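Local coordinates for protein transaminase (Bacillus megaterium, PDB 5G0A) that transfers amino groups between amines and carbonyl compounds with S selectivity, using pyridoxal-5'-phosphate as its cofactor, at residues 210-214 and 215-219; 253-256 and 257-260; 346-350 and 351-355; 363-366 and 367-371. All coordinates share one frame; numbering follows the deposited sequence.

Contact 1: 210-214 and 215-219; sequences NGELL and SVKYT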
loop_
_atom_site.group_PDB
_atom_site.type_symbol
_atom_site.label_atom_id
_atom_site.label_comp_id
_atom_site.label_asym_id
_atom_site.label_seq_id
_atom_site.Cartn_x
_atom_site.Cartn_y
_atom_site.Cartn_z
ATOM N N ASN B 210 3.888 1.846 37.133
ATOM C CA ASN B 210 2.426 1.950 37.189
ATOM C C ASN B 210 1.688 0.597 37.127
ATOM O O ASN B 210 0.471 0.542 37.330
ATOM C CB ASN B 210 1.912 2.897 36.093
ATOM C CG ASN B 210 2.271 4.358 36.348
ATOM O OD1 ASN B 210 2.779 4.721 37.412
ATOM N ND2 ASN B 210 1.994 5.208 35.362
ATOM N N GLY B 211 2.422 -0.481 36.847
ATOM C CA GLY B 211 1.855 -1.838 36.829
ATOM C C GLY B 211 1.432 -2.331 35.450
ATOM O O GLY B 211 0.984 -3.471 35.296
ATOM N N GLU B 212 1.582 -1.469 34.448
ATOM C CA GLU B 212 1.271 -1.799 33.057
ATOM C C GLU B 212 2.353 -2.727 32.494
ATOM O O GLU B 212 3.546 -2.439 32.602
ATOM C CB GLU B 212 1.186 -0.509 32.238
ATOM C CG GLU B 212 0.729 -0.671 30.794
ATOM C CD GLU B 212 0.732 0.637 30.024
ATOM O OE1 GLU B 212 1.571 1.524 30.313
ATOM O OE2 GLU B 212 -0.100 0.782 29.108
ATOM N N LEU B 213 1.939 -3.860 31.923
ATOM C CA LEU B 213 2.886 -4.743 31.252
ATOM C C LEU B 213 3.584 -3.944 30.162
ATOM O O LEU B 213 2.957 -3.129 29.475
ATOM C CB LEU B 213 2.176 -5.971 30.665
ATOM C CG LEU B 213 1.705 -7.056 31.638
ATOM C CD1 LEU B 213 0.819 -8.069 30.917
ATOM C CD2 LEU B 213 2.879 -7.774 32.281
ATOM N N LEU B 214 4.888 -4.163 30.014
ATOM C CA LEU B 214 5.682 -3.439 29.024
ATOM C C LEU B 214 5.175 -3.685 27.599
ATOM O O LEU B 214 5.169 -2.772 26.766
ATOM C CB LEU B 214 7.171 -3.798 29.136
ATOM C CG LEU B 214 8.102 -2.818 29.866
ATOM C CD1 LEU B 214 7.606 -2.434 31.251
ATOM C CD2 LEU B 214 9.521 -3.376 29.935
ATOM N N SER B 215 4.765 -4.923 27.332
ATOM C CA SER B 215 4.144 -5.249 26.049
ATOM C C SER B 215 2.936 -4.356 25.776
ATOM O O SER B 215 2.792 -3.829 24.666
ATOM C CB SER B 215 3.746 -6.727 25.997
ATOM O OG SER B 215 2.764 -6.983 26.977
ATOM N N VAL B 216 2.052 -4.224 26.771
ATOM C CA VAL B 216 0.885 -3.349 26.672
ATOM C C VAL B 216 1.283 -1.873 26.540
ATOM O O VAL B 216 0.726 -1.128 25.713
ATOM C CB VAL B 216 -0.082 -3.556 27.864
ATOM C CG1 VAL B 216 -1.220 -2.543 27.827
ATOM C CG2 VAL B 216 -0.618 -4.994 27.883
ATOM N N LYS B 217 2.245 -1.441 27.355
ATOM C CA LYS B 217 2.731 -0.056 27.282
ATOM C C LYS B 217 3.159 0.329 25.873
ATOM O O LYS B 217 2.775 1.380 25.353
ATOM C CB LYS B 217 3.900 0.184 28.265
ATOM C CG LYS B 217 4.508 1.577 28.137
ATOM C CD LYS B 217 5.948 1.647 28.623
ATOM C CE LYS B 217 6.529 3.034 28.387
ATOM N NZ LYS B 217 6.093 4.018 29.419
ATOM N N TYR B 218 3.966 -0.514 25.248
ATOM C CA TYR B 218 4.470 -0.179 23.944
ATOM C C TYR B 218 3.379 -0.283 22.876
ATOM O O TYR B 218 3.372 0.497 21.923
ATOM C CB TYR B 218 5.716 -0.991 23.575
ATOM C CG TYR B 218 6.303 -0.523 22.273
ATOM C CD1 TYR B 218 6.704 0.816 22.108
ATOM C CD2 TYR B 218 6.427 -1.382 21.186
ATOM C CE1 TYR B 218 7.225 1.266 20.915
ATOM C CE2 TYR B 218 6.953 -0.934 19.983
ATOM C CZ TYR B 218 7.351 0.388 19.853
ATOM O OH TYR B 218 7.871 0.849 18.666
ATOM N N THR B 219 2.447 -1.224 23.055
ATOM C CA THR B 219 1.276 -1.289 22.163
ATOM C C THR B 219 0.508 0.040 22.202
ATOM O O THR B 219 0.141 0.605 21.172
ATOM C CB THR B 219 0.327 -2.458 22.546
ATOM O OG1 THR B 219 1.060 -3.688 22.572
ATOM C CG2 THR B 219 -0.830 -2.592 21.548
#
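The carboxylate of Glu212 lies with one face over Lys217, above its CA and CB. Glu212 CD is 3.5 Å from Lys217 CA, and Glu212 OE1 is 3.4 Å from Lys217 CB. The chain reaches this place because CG stands opposite the backbone N (chi1 -174°) and the rest is extended. Val216 CG1 touches Glu212 OE2 at 3.7 Å. Arg220 forms a salt bridge with the same oxygen. The Tyr218 ring points elsewhere and meets Tyr218 of the second subunit edge-to-face, so this helix start also borders the subunit interface.

Leu213 is the N-cap of helix 214-226. Leu213 O accepts from Lys217 N at 2.8 Å, and Leu214 O accepts from Tyr218 N at 3.0 Å. Leu213 CB also packs on Val216 CG2. At the next carbonyl, Ser215 O accepts from both Thr219 N and Thr219 OG1, from opposite faces of its plane. Replacing Glu212 with an alanine would probably leave Arg220 without its anionic mate and uncover the backbone at Lys217. The carboxylate sits by the first turn of a helix, so the helix dipole and the Arg220 charge would both be expected to favour its ionised form.

Contact 2: 253-256 and 257-260; sequences PQIR and KMTK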
loop_
_atom_site.group_PDB
_atom_site.type_symbol
_atom_site.label_atom_id
_atom_site.label_comp_id
_atom_site.label_asym_id
_atom_site.label_seq_id
_atom_site.Cartn_x
_atom_site.Cartn_y
_atom_site.Cartn_z
ATOM N N PRO B 253 -6.713 -8.785 30.350
ATOM C CA PRO B 253 -7.414 -7.691 31.012
ATOM C C PRO B 253 -6.805 -6.320 30.700
ATOM O O PRO B 253 -7.545 -5.338 30.542
ATOM C CB PRO B 253 -7.290 -8.048 32.519
ATOM C CG PRO B 253 -7.164 -9.533 32.525
ATOM C CD PRO B 253 -6.372 -9.876 31.283
ATOM N N GLN B 254 -5.479 -6.251 30.588
ATOM C CA GLN B 254 -4.851 -4.964 30.272
ATOM C C GLN B 254 -5.137 -4.485 28.845
ATOM O O GLN B 254 -5.280 -3.295 28.609
ATOM C CB GLN B 254 -3.360 -4.982 30.578
ATOM C CG GLN B 254 -3.090 -4.784 32.064
ATOM C CD GLN B 254 -1.611 -4.599 32.381
ATOM O OE1 GLN B 254 -0.811 -4.216 31.531
ATOM N NE2 GLN B 254 -1.253 -4.854 33.635
ATOM N N ILE B 255 -5.234 -5.419 27.904
ATOM C CA ILE B 255 -5.615 -5.056 26.535
ATOM C C ILE B 255 -7.059 -4.577 26.456
ATOM O O ILE B 255 -7.358 -3.616 25.740
ATOM C CB ILE B 255 -5.348 -6.216 25.542
ATOM C CG1 ILE B 255 -3.838 -6.370 25.283
ATOM C CG2 ILE B 255 -6.145 -6.035 24.240
ATOM C CD1 ILE B 255 -3.121 -5.191 24.618
ATOM N N ARG B 256 -7.954 -5.226 27.201
ATOM C CA ARG B 256 -9.347 -4.818 27.206
ATOM C C ARG B 256 -9.473 -3.383 27.737
ATOM O O ARG B 256 -10.164 -2.551 27.156
ATOM C CB ARG B 256 -10.205 -5.802 28.023
ATOM C CG ARG B 256 -11.617 -5.310 28.302
ATOM C CD ARG B 256 -12.556 -5.358 27.098
ATOM N NE ARG B 256 -12.261 -4.334 26.083
ATOM C CZ ARG B 256 -12.952 -4.163 24.955
ATOM N NH1 ARG B 256 -14.004 -4.920 24.665
ATOM N NH2 ARG B 256 -12.592 -3.203 24.106
ATOM N N LYS B 257 -8.794 -3.130 28.855
ATOM C CA LYS B 257 -8.756 -1.806 29.473
ATOM C C LYS B 257 -8.137 -0.755 28.543
ATOM O O LYS B 257 -8.721 0.303 28.346
ATOM C CB LYS B 257 -7.995 -1.885 30.806
ATOM C CG LYS B 257 -7.896 -0.563 31.555
ATOM C CD LYS B 257 -7.557 -0.819 33.027
ATOM C CE LYS B 257 -7.189 0.467 33.762
ATOM N NZ LYS B 257 -5.843 0.987 33.376
ATOM N N MET B 258 -6.987 -1.067 27.954
ATOM C CA MET B 258 -6.285 -0.137 27.050
ATOM C C MET B 258 -7.129 0.214 25.815
ATOM O O MET B 258 -7.247 1.387 25.444
ATOM C CB MET B 258 -4.907 -0.703 26.638
ATOM C CG MET B 258 -4.151 0.134 25.585
ATOM S SD MET B 258 -3.040 -0.840 24.528
ATOM C CE MET B 258 -4.181 -1.584 23.347
ATOM N N THR B 259 -7.750 -0.792 25.193
ATOM C CA THR B 259 -8.633 -0.515 24.061
ATOM C C THR B 259 -9.849 0.368 24.420
ATOM O O THR B 259 -10.179 1.310 23.708
ATOM C CB THR B 259 -9.071 -1.817 23.331
ATOM O OG1 THR B 259 -9.698 -2.726 24.256
ATOM C CG2 THR B 259 -7.868 -2.496 22.683
ATOM N N LYS B 260 -10.506 0.072 25.539
ATOM C CA LYS B 260 -11.621 0.901 26.007
ATOM C C LYS B 260 -11.156 2.350 26.230
ATOM O O LYS B 260 -11.850 3.284 25.833
ATOM C CB LYS B 260 -12.175 0.367 27.331
ATOM C CG LYS B 260 -13.023 -0.909 27.250
ATOM C CD LYS B 260 -14.367 -0.687 26.574
ATOM C CE LYS B 260 -15.259 -1.919 26.757
ATOM N NZ LYS B 260 -16.558 -1.744 26.052
#
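Arg256 reaches forward along its own helix and bonds to Thr259 by its side chain. Arg256 NH2 donates to Thr259 OG1 at 2.9 Å, with a bent N-H...O angle of 138° and the hydroxyl tilted from the guanidinium plane. Bends at chi2 and chi3 curl the chain toward the next turn. The Thr259 hydroxyl can give its proton to Ile255 O or to Arg256 O, and the choice is not settled.

Backbone bonds form the regular helical series. Thr259 N to Ile255 O, at 2.9 Å, is one of them.

Packing adds a second layer. Lys260 CE sits over the centre of one guanidinium face, 3.7 Å from Arg256 CZ. The like charges Arg256 NH1 and Lys260 NZ are 4.3 Å apart, but Asp292 forms a salt bridge with the arginine and probably eases this. Ile255 CD1 meets Met258 CE at 4.0 Å, the two chains side by side. A leucine in place of Arg256 would probably leave Asp292 without its cation and the Thr259 hydroxyl without a donor.

Helix 251-262 is the crossover of a beta-alpha-beta unit. Ile255, Arg256 and Thr259 pack on Trp266 of strand 265-269. Met258 touches Val234 of strand 231-236 and also helix 214-226.

Contact 3: 346-350 and 351-355; sequences EVMME and ENFVE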
loop_
_atom_site.group_PDB
_atom_site.type_symbol
_atom_site.label_atom_id
_atom_site.label_comp_id
_atom_site.label_asym_id
_atom_site.label_seq_id
_atom_site.Cartn_x
_atom_site.Cartn_y
_atom_site.Cartn_z
ATOM N N GLU B 346 -25.102 -28.796 19.962
ATOM C CA GLU B 346 -26.134 -29.462 20.793
ATOM C C GLU B 346 -25.522 -30.619 21.552
ATOM O O GLU B 346 -25.802 -30.794 22.738
ATOM C CB GLU B 346 -27.316 -29.913 19.937
ATOM C CG GLU B 346 -28.240 -28.745 19.611
ATOM C CD GLU B 346 -29.173 -29.037 18.464
ATOM O OE1 GLU B 346 -29.026 -30.095 17.822
ATOM O OE2 GLU B 346 -30.044 -28.192 18.199
ATOM N N VAL B 347 -24.672 -31.398 20.873
ATOM C CA VAL B 347 -23.963 -32.515 21.514
ATOM C C VAL B 347 -22.992 -32.026 22.594
ATOM O O VAL B 347 -22.946 -32.565 23.707
ATOM C CB VAL B 347 -23.224 -33.416 20.482
ATOM C CG1 VAL B 347 -22.418 -34.500 21.202
ATOM C CG2 VAL B 347 -24.211 -34.055 19.510
ATOM N N MET B 348 -22.202 -31.006 22.246
ATOM C CA MET B 348 -21.297 -30.366 23.182
ATOM C C MET B 348 -22.031 -29.916 24.459
ATOM O O MET B 348 -21.547 -30.144 25.556
ATOM C CB MET B 348 -20.621 -29.185 22.479
ATOM C CG MET B 348 -19.143 -29.099 22.741
ATOM S SD MET B 348 -18.420 -27.757 21.789
ATOM C CE MET B 348 -17.538 -28.682 20.514
ATOM N N MET B 349 -23.201 -29.299 24.319
ATOM C CA MET B 349 -23.976 -28.838 25.471
ATOM C C MET B 349 -24.584 -30.001 26.269
ATOM O O MET B 349 -24.468 -30.054 27.505
ATOM C CB MET B 349 -25.086 -27.873 25.034
ATOM C CG MET B 349 -24.591 -26.501 24.576
ATOM S SD MET B 349 -25.943 -25.369 24.180
ATOM C CE MET B 349 -26.677 -26.226 22.788
ATOM N N GLU B 350 -25.230 -30.921 25.558
ATOM C CA GLU B 350 -25.988 -32.008 26.198
ATOM C C GLU B 350 -25.082 -32.982 26.956
ATOM O O GLU B 350 -25.489 -33.537 27.993
ATOM C CB GLU B 350 -26.846 -32.750 25.166
ATOM C CG GLU B 350 -26.226 -34.029 24.627
ATOM C CD GLU B 350 -26.833 -34.517 23.325
ATOM O OE1 GLU B 350 -27.837 -33.937 22.859
ATOM O OE2 GLU B 350 -26.286 -35.492 22.762
ATOM N N GLU B 351 -23.866 -33.200 26.443
ATOM C CA GLU B 351 -22.943 -34.168 27.031
ATOM C C GLU B 351 -21.864 -33.505 27.864
ATOM O O GLU B 351 -20.948 -34.173 28.351
ATOM C CB GLU B 351 -22.329 -35.082 25.963
ATOM C CG GLU B 351 -23.387 -35.867 25.187
ATOM C CD GLU B 351 -22.824 -36.937 24.265
ATOM O OE1 GLU B 351 -21.618 -37.244 24.334
ATOM O OE2 GLU B 351 -23.611 -37.480 23.456
ATOM N N ASN B 352 -21.982 -32.183 28.018
ATOM C CA ASN B 352 -21.099 -31.423 28.896
ATOM C C ASN B 352 -19.617 -31.573 28.498
ATOM O O ASN B 352 -18.744 -31.818 29.328
ATOM C CB ASN B 352 -21.366 -31.822 30.373
ATOM C CG ASN B 352 -22.860 -31.827 30.718
ATOM O OD1 ASN B 352 -23.544 -30.801 30.636
ATOM N ND2 ASN B 352 -23.370 -32.989 31.094
ATOM N N PHE B 353 -19.323 -31.434 27.201
ATOM C CA PHE B 353 -17.940 -31.546 26.737
ATOM C C PHE B 353 -17.017 -30.473 27.329
ATOM O O PHE B 353 -15.823 -30.707 27.497
ATOM C CB PHE B 353 -17.872 -31.425 25.209
ATOM C CG PHE B 353 -18.117 -32.711 24.473
ATOM C CD1 PHE B 353 -19.307 -33.412 24.638
ATOM C CD2 PHE B 353 -17.171 -33.200 23.581
ATOM C CE1 PHE B 353 -19.534 -34.600 23.945
ATOM C CE2 PHE B 353 -17.387 -34.387 22.897
ATOM C CZ PHE B 353 -18.577 -35.086 23.081
ATOM N N VAL B 354 -17.564 -29.289 27.585
ATOM C CA VAL B 354 -16.736 -28.205 28.120
ATOM C C VAL B 354 -16.231 -28.594 29.509
ATOM O O VAL B 354 -15.031 -28.506 29.807
ATOM C CB VAL B 354 -17.477 -26.845 28.108
ATOM C CG1 VAL B 354 -16.691 -25.793 28.875
ATOM C CG2 VAL B 354 -17.760 -26.393 26.672
ATOM N N GLU B 355 -17.148 -29.107 30.326
ATOM C CA GLU B 355 -16.805 -29.598 31.654
ATOM C C GLU B 355 -15.838 -30.791 31.584
ATOM O O GLU B 355 -14.857 -30.855 32.344
ATOM C CB GLU B 355 -18.096 -29.917 32.411
ATOM C CG GLU B 355 -18.916 -28.676 32.795
ATOM C CD GLU B 355 -19.662 -28.016 31.639
ATOM O OE1 GLU B 355 -20.055 -28.700 30.670
ATOM O OE2 GLU B 355 -19.871 -26.790 31.702
HETATM O O HOH W 1 -20.417 -28.355 27.396
#
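Glu351, Met348 and Phe353 carry most of this turn between two helices. The Glu351 side chain runs alongside that of Glu350, with the two CG atoms, Glu350 CG and Glu351 CG, 3.4 Å apart. Their carboxylate planes differ by 24°, and Glu350 OE2 lies 3.4 Å from Glu351 OE2. Lys70 forms salt bridges to both of these oxygens, which probably offsets their repulsion. On another side, Glu351 CD rests on Val347 CG1.

The chain leaves helix 335-350 in a Schellman motif. Asn352 takes a positive phi of 59°. Phe353 N then donates back to Met348 O at 3.1 Å, in the carbonyl plane, and Asn352 N makes a weak bond to Met349 O. Asn352 also occupies the N-cap position of helix 353-374, though without a capping bond from its side chain.

Met348 and Phe353 cross at about a right angle. Met348 CG touches Phe353 CB at 3.6 Å. The Phe353 ring swings back along the first helix, where its CE1 meets Val347 CG1 at 4.0 Å. The ring also touches Asn448, and Met348 touches Ser302. A water joins the two helices: it donates to Met348 O at 2.8 Å and accepts from Val354 N.

Contact 4: 363-366 and 367-371; sequences YIRS and KLELL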
loop_
_atom_site.group_PDB
_atom_site.type_symbol
_atom_site.label_atom_id
_atom_site.label_comp_id
_atom_site.label_asym_id
_atom_site.label_seq_id
_atom_site.Cartn_x
_atom_site.Cartn_y
_atom_site.Cartn_z
ATOM N N TYR B 363 -6.261 -33.380 34.637
ATOM C CA TYR B 363 -5.576 -34.669 34.557
ATOM C C TYR B 363 -4.258 -34.581 33.784
ATOM O O TYR B 363 -3.212 -35.039 34.259
ATOM C CB TYR B 363 -6.486 -35.744 33.959
ATOM C CG TYR B 363 -5.869 -37.126 34.006
ATOM C CD1 TYR B 363 -5.759 -37.820 35.218
ATOM C CD2 TYR B 363 -5.376 -37.735 32.847
ATOM C CE1 TYR B 363 -5.185 -39.081 35.271
ATOM C CE2 TYR B 363 -4.802 -38.999 32.890
ATOM C CZ TYR B 363 -4.713 -39.669 34.110
ATOM O OH TYR B 363 -4.153 -40.929 34.164
ATOM N N ILE B 364 -4.303 -33.971 32.594
ATOM C CA ILE B 364 -3.107 -33.763 31.786
ATOM C C ILE B 364 -2.061 -32.940 32.556
ATOM O O ILE B 364 -0.870 -33.202 32.448
ATOM C CB ILE B 364 -3.446 -33.076 30.426
ATOM C CG1 ILE B 364 -4.091 -34.080 29.459
ATOM C CG2 ILE B 364 -2.208 -32.453 29.792
ATOM C CD1 ILE B 364 -4.940 -33.439 28.368
ATOM N N ARG B 365 -2.518 -31.934 33.292
ATOM C CA ARG B 365 -1.645 -31.129 34.155
ATOM C C ARG B 365 -0.856 -32.037 35.118
ATOM O O ARG B 365 0.364 -31.937 35.203
ATOM C CB ARG B 365 -2.477 -30.064 34.899
ATOM C CG ARG B 365 -1.855 -29.482 36.163
ATOM C CD ARG B 365 -0.864 -28.383 35.861
ATOM N NE ARG B 365 -1.489 -27.220 35.239
ATOM C CZ ARG B 365 -0.852 -26.091 34.953
ATOM N NH1 ARG B 365 0.436 -25.963 35.245
ATOM N NH2 ARG B 365 -1.505 -25.091 34.376
ATOM N N SER B 366 -1.553 -32.939 35.805
ATOM C CA SER B 366 -0.892 -33.900 36.714
ATOM C C SER B 366 0.095 -34.829 35.992
ATOM O O SER B 366 1.145 -35.185 36.539
ATOM C CB SER B 366 -1.928 -34.715 37.497
ATOM O OG SER B 366 -2.528 -35.724 36.693
ATOM N N LYS B 367 -0.241 -35.227 34.765
ATOM C CA LYS B 367 0.641 -36.087 33.980
ATOM C C LYS B 367 1.886 -35.337 33.521
ATOM O O LYS B 367 2.990 -35.892 33.538
ATOM C CB LYS B 367 -0.099 -36.694 32.775
ATOM C CG LYS B 367 -1.334 -37.528 33.118
ATOM C CD LYS B 367 -1.001 -38.884 33.720
ATOM C CE LYS B 367 -0.202 -39.745 32.752
ATOM N NZ LYS B 367 -0.215 -41.172 33.181
ATOM N N LEU B 368 1.718 -34.081 33.104
ATOM C CA LEU B 368 2.871 -33.255 32.702
ATOM C C LEU B 368 3.773 -32.909 33.889
ATOM O O LEU B 368 4.992 -32.886 33.747
ATOM C CB LEU B 368 2.433 -31.985 31.954
ATOM C CG LEU B 368 1.823 -32.205 30.563
ATOM C CD1 LEU B 368 1.221 -30.913 30.029
ATOM C CD2 LEU B 368 2.843 -32.761 29.579
ATOM N N GLU B 369 3.180 -32.632 35.045
ATOM C CA GLU B 369 3.972 -32.447 36.276
ATOM C C GLU B 369 4.925 -33.628 36.489
ATOM O O GLU B 369 6.121 -33.436 36.715
ATOM C CB GLU B 369 3.072 -32.286 37.499
ATOM C CG GLU B 369 2.489 -30.897 37.686
ATOM C CD GLU B 369 1.572 -30.815 38.895
ATOM O OE1 GLU B 369 1.463 -31.823 39.626
ATOM O OE2 GLU B 369 0.960 -29.747 39.117
ATOM N N LEU B 370 4.397 -34.844 36.379
ATOM C CA LEU B 370 5.201 -36.057 36.563
ATOM C C LEU B 370 6.296 -36.212 35.507
ATOM O O LEU B 370 7.424 -36.592 35.834
ATOM C CB LEU B 370 4.312 -37.305 36.621
ATOM C CG LEU B 370 3.386 -37.467 37.831
ATOM C CD1 LEU B 370 2.280 -38.472 37.530
ATOM C CD2 LEU B 370 4.159 -37.864 39.088
ATOM N N LEU B 371 5.972 -35.905 34.248
ATOM C CA LEU B 371 6.969 -35.896 33.178
ATOM C C LEU B 371 8.068 -34.862 33.396
ATOM O O LEU B 371 9.238 -35.132 33.122
ATOM C CB LEU B 371 6.313 -35.683 31.800
ATOM C CG LEU B 371 5.636 -36.916 31.194
ATOM C CD1 LEU B 371 4.943 -36.579 29.875
ATOM C CD2 LEU B 371 6.648 -38.033 30.993
#
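Lys367 lays its aliphatic chain over one face of the Tyr363 ring. Lys367 CG is the atom above the ring, offset toward the rim, in a CH-pi contact 4.2 Å from the Tyr363 centroid and 25° off the ring normal. Lys367 CD continues alongside to the phenol end, 3.8 Å from Tyr363 CZ. A chi1 of -173° swings the tyrosine ring away from its own backbone N and over to the lysine, while bends at chi2 and chi3 curl the lysine over the ring. Both polar ends meet the same acceptor: Asp455 OD1 takes a salt bridge from Lys367 NZ and a hydrogen bond with Tyr363 OH. This shared partner should limit the freedom of both side chains to turn.

Tyr363 O is gripped twice. Ser366 OG donates to Tyr363 O at 2.6 Å, on a lone pair. The backbone Lys367 N donates to Tyr363 O at 3.0 Å. The other backbone bonds follow the helix, such as Leu368 N to Ile364 O at 2.8 Å.

On a more buried side, Ile364 CG2 packs on Leu368 CD1 at 3.8 Å. Arg365 and Glu369 come close without a salt bridge: Arg365 CD is 4.0 Å from Glu369 OE2.

Helix 353-374 thus packs in two directions. Tyr363, Ile364 and Lys367 meet helix 451-468. Ile364, Arg365 and Leu368 lie against Trp388 of strand 387-392, and Leu368 also touches Phe381 of strand 378-384.

The four contacts follow one another along the chain, all within its class-III aminotransferase region. Contacts 1 and 2 are neighbours, with centres about 11 Å apart. Gln254 of contact 2 joins them, probably hydrogen-bonding to Leu213 N and Gly211 O and so tying the start of helix 214-226 to helix 251-262 beside the seven-stranded sheet. Contacts 3 and 4 share helix 353-374: contact 3 covers its start and contact 4 a later part, with centres about 24 Å apart. The two pairs do not touch; the centres of contacts 2 and 3 are about 31 Å apart. No segment includes a residue of the cofactor pocket; all four lie on or beside helices away from it, consistent with a structural part.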